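Local structure of uncharacterized protein (Clostridium sporogenes, 4Q0Y) at residues I93-Y103 with V114-K124. The protein is of unknown function but adopts a hot dog, thioesterase-like fold, which is consistent with, though no proof of, thioester chemistry. Residues are numbered along the deposited sequence; the frame is centred on the assembly and turned at random.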
# COMPACT_ATOMS: atom_id res chain seq x y z
N ILE B 93 -10.73 3.83 16.19
CA ILE B 93 -10.37 2.53 15.61
C ILE B 93 -10.59 1.43 16.64
O ILE B 93 -10.23 1.60 17.80
CB ILE B 93 -8.95 2.55 15.00
CG1 ILE B 93 -8.73 1.33 14.12
CG2 ILE B 93 -7.86 2.65 16.07
CD1 ILE B 93 -7.67 1.54 13.06
N LEU B 94 -11.26 0.35 16.18
CA LEU B 94 -11.56 -0.82 17.00
C LEU B 94 -10.98 -2.01 16.25
O LEU B 94 -11.46 -2.34 15.17
CB LEU B 94 -13.06 -0.95 17.16
CG LEU B 94 -13.77 0.21 17.84
CD1 LEU B 94 -15.28 0.05 17.68
CD2 LEU B 94 -13.37 0.31 19.30
N VAL B 95 -9.93 -2.62 16.81
CA VAL B 95 -9.14 -3.63 16.10
C VAL B 95 -9.32 -5.01 16.72
O VAL B 95 -8.96 -5.21 17.88
CB VAL B 95 -7.62 -3.29 16.09
CG1 VAL B 95 -6.80 -4.33 15.33
CG2 VAL B 95 -7.37 -1.90 15.52
N GLY B 96 -9.82 -5.96 15.92
CA GLY B 96 -9.83 -7.35 16.31
C GLY B 96 -10.88 -7.77 17.31
O GLY B 96 -10.57 -7.97 18.50
N ASP B 97 -12.11 -7.93 16.83
CA ASP B 97 -13.17 -8.54 17.63
C ASP B 97 -13.05 -10.06 17.60
O ASP B 97 -12.12 -10.60 17.00
CB ASP B 97 -14.57 -8.01 17.24
CG ASP B 97 -15.05 -8.45 15.85
OD1 ASP B 97 -14.45 -9.32 15.18
OD2 ASP B 97 -16.10 -7.90 15.45
N SER B 98 -14.01 -10.74 18.23
CA SER B 98 -14.03 -12.21 18.28
C SER B 98 -14.18 -12.86 16.89
O SER B 98 -13.81 -14.01 16.75
CB SER B 98 -15.13 -12.70 19.22
OG SER B 98 -16.42 -12.41 18.70
N GLU B 99 -14.71 -12.14 15.90
CA GLU B 99 -14.76 -12.62 14.51
C GLU B 99 -13.56 -12.21 13.67
O GLU B 99 -13.54 -12.50 12.48
CB GLU B 99 -16.05 -12.14 13.85
CG GLU B 99 -17.28 -12.62 14.60
CD GLU B 99 -18.54 -12.51 13.78
OE1 GLU B 99 -18.69 -11.51 13.06
OE2 GLU B 99 -19.36 -13.44 13.86
N GLY B 100 -12.57 -11.54 14.27
CA GLY B 100 -11.39 -11.10 13.56
C GLY B 100 -11.61 -9.84 12.72
O GLY B 100 -10.77 -9.54 11.88
N LYS B 101 -12.72 -9.12 12.94
CA LYS B 101 -13.04 -7.88 12.21
C LYS B 101 -12.53 -6.64 12.95
O LYS B 101 -12.28 -6.67 14.16
CB LYS B 101 -14.57 -7.75 12.00
CG LYS B 101 -15.22 -8.84 11.13
CD LYS B 101 -14.62 -9.00 9.74
CE LYS B 101 -15.24 -10.18 9.00
NZ LYS B 101 -16.69 -10.02 8.74
N SER B 102 -12.39 -5.56 12.20
CA SER B 102 -12.04 -4.27 12.75
C SER B 102 -12.93 -3.19 12.18
O SER B 102 -13.55 -3.40 11.14
CB SER B 102 -10.57 -3.93 12.45
OG SER B 102 -9.71 -4.90 13.02
N TYR B 103 -12.96 -2.04 12.86
CA TYR B 103 -13.77 -0.89 12.46
C TYR B 103 -12.96 0.40 12.50
O TYR B 103 -12.18 0.61 13.43
CB TYR B 103 -14.97 -0.72 13.36
CG TYR B 103 -15.89 -1.92 13.33
CD1 TYR B 103 -15.64 -3.04 14.13
CD2 TYR B 103 -16.97 -1.96 12.48
CE1 TYR B 103 -16.48 -4.16 14.09
CE2 TYR B 103 -17.83 -3.07 12.44
CZ TYR B 103 -17.57 -4.16 13.24
OH TYR B 103 -18.41 -5.25 13.17
N VAL B 114 -15.99 -1.42 8.01
CA VAL B 114 -15.63 -2.68 8.64
C VAL B 114 -14.53 -3.30 7.77
O VAL B 114 -14.58 -3.23 6.54
CB VAL B 114 -16.83 -3.66 8.84
CG1 VAL B 114 -17.52 -4.05 7.54
CG2 VAL B 114 -16.38 -4.93 9.59
N LEU B 115 -13.52 -3.88 8.41
CA LEU B 115 -12.36 -4.47 7.75
C LEU B 115 -12.29 -5.96 8.09
O LEU B 115 -12.56 -6.36 9.22
CB LEU B 115 -11.08 -3.74 8.15
CG LEU B 115 -11.06 -2.23 7.84
CD1 LEU B 115 -11.62 -1.39 9.00
CD2 LEU B 115 -9.64 -1.77 7.50
N ASP B 116 -11.92 -6.77 7.09
CA ASP B 116 -11.84 -8.23 7.23
C ASP B 116 -10.62 -8.72 8.01
O ASP B 116 -9.78 -7.91 8.43
CB ASP B 116 -11.92 -8.90 5.84
CG ASP B 116 -10.65 -8.72 4.98
OD1 ASP B 116 -9.70 -7.97 5.34
OD2 ASP B 116 -10.63 -9.35 3.90
N LYS B 117 -10.51 -10.04 8.17
CA LYS B 117 -9.40 -10.64 8.94
C LYS B 117 -7.99 -10.26 8.43
O LYS B 117 -7.13 -9.97 9.26
CB LYS B 117 -9.53 -12.14 9.02
CG LYS B 117 -10.68 -12.58 9.89
CD LYS B 117 -10.78 -14.10 9.93
CE LYS B 117 -11.98 -14.52 10.76
NZ LYS B 117 -12.23 -15.98 10.73
N ASN B 118 -7.79 -10.25 7.11
CA ASN B 118 -6.50 -9.83 6.49
C ASN B 118 -6.06 -8.42 6.94
O ASN B 118 -4.91 -8.20 7.42
CB ASN B 118 -6.56 -9.90 4.94
CG ASN B 118 -6.50 -11.32 4.39
OD1 ASN B 118 -6.21 -12.29 5.09
ND2 ASN B 118 -6.76 -11.43 3.09
N ASN B 119 -6.99 -7.48 6.83
CA ASN B 119 -6.75 -6.11 7.29
C ASN B 119 -6.58 -5.98 8.80
O ASN B 119 -5.73 -5.21 9.27
CB ASN B 119 -7.85 -5.17 6.78
CG ASN B 119 -7.63 -4.82 5.33
OD1 ASN B 119 -6.61 -4.21 5.01
ND2 ASN B 119 -8.56 -5.20 4.47
N THR B 120 -7.36 -6.74 9.56
CA THR B 120 -7.20 -6.78 11.01
C THR B 120 -5.80 -7.24 11.41
O THR B 120 -5.22 -6.65 12.33
CB THR B 120 -8.28 -7.68 11.65
OG1 THR B 120 -9.53 -7.03 11.48
CG2 THR B 120 -8.06 -7.92 13.15
N ASN B 121 -5.27 -8.24 10.72
CA ASN B 121 -3.92 -8.75 11.01
C ASN B 121 -2.87 -7.64 10.80
O ASN B 121 -1.96 -7.46 11.62
CB ASN B 121 -3.65 -10.01 10.16
CG ASN B 121 -4.54 -11.21 10.54
OD1 ASN B 121 -5.16 -11.25 11.61
ND2 ASN B 121 -4.61 -12.18 9.66
N ILE B 122 -3.05 -6.86 9.73
CA ILE B 122 -2.17 -5.71 9.45
C ILE B 122 -2.32 -4.63 10.55
O ILE B 122 -1.33 -4.10 11.04
CB ILE B 122 -2.43 -5.12 8.04
CG1 ILE B 122 -2.07 -6.15 6.96
CG2 ILE B 122 -1.66 -3.81 7.82
CD1 ILE B 122 -2.66 -5.83 5.61
N LEU B 123 -3.56 -4.32 10.94
CA LEU B 123 -3.82 -3.35 12.01
C LEU B 123 -3.22 -3.77 13.34
O LEU B 123 -2.67 -2.92 14.05
CB LEU B 123 -5.31 -3.07 12.17
CG LEU B 123 -5.94 -2.31 11.00
CD1 LEU B 123 -7.46 -2.38 11.13
CD2 LEU B 123 -5.47 -0.87 10.94
N LYS B 124 -3.28 -5.07 13.63
CA LYS B 124 -2.60 -5.62 14.82
C LYS B 124 -1.08 -5.40 14.80
O LYS B 124 -0.50 -5.09 15.83
CB LYS B 124 -2.95 -7.09 15.04
CG LYS B 124 -4.40 -7.25 15.50
CD LYS B 124 -4.96 -8.66 15.44
CE LYS B 124 -4.22 -9.63 16.33
NZ LYS B 124 -4.90 -10.97 16.29
O HOH W 1 -8.17 -11.42 12.53
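Ser102 and Leu115 form an antiparallel hydrogen-bonded pair. Their backbones are joined by Ser102 N to Leu115 O at 3.1 Å and Leu115 N to Ser102 O at 2.8 Å, both fairly straight. Among side chains, the polar link is a bond between two hydroxyls: Ser102 OG donates to Thr120 OG1 at 2.6 Å and accepts from Gly96 N. Chi1 of -68° sets Thr120 OG1 beside its own backbone N and 2.8 Å from Gly100 O, with Asp116 O a second possible acceptor; a water bridges Gly100 O and Asn121 OD1. Topologically, strands 83-95, 102-106 and 112-115 are successive neighbours in the antiparallel sheet of a hot dog-like fold, and helix 117-126 follows directly, with Asp116 as N-cap accepting from Asn119 N through OD1. The axes of strand 93-95 and helix 117-124 approach to 9.4 Å and run at 104°. Apolar packing fills this crossing: Leu123 CB meets Val95 CG1 at 3.7 Å, and its two methyls diverge, CD1 to Ser102 CB and CD2 to Ile93 CD1. Ile42 of helix 33-44 also touches Leu123. On the face opposite Ser102 and Leu115, Val114 CG2 makes an off-centre CH-pi contact with Tyr103, 4.2 Å from the ring centroid.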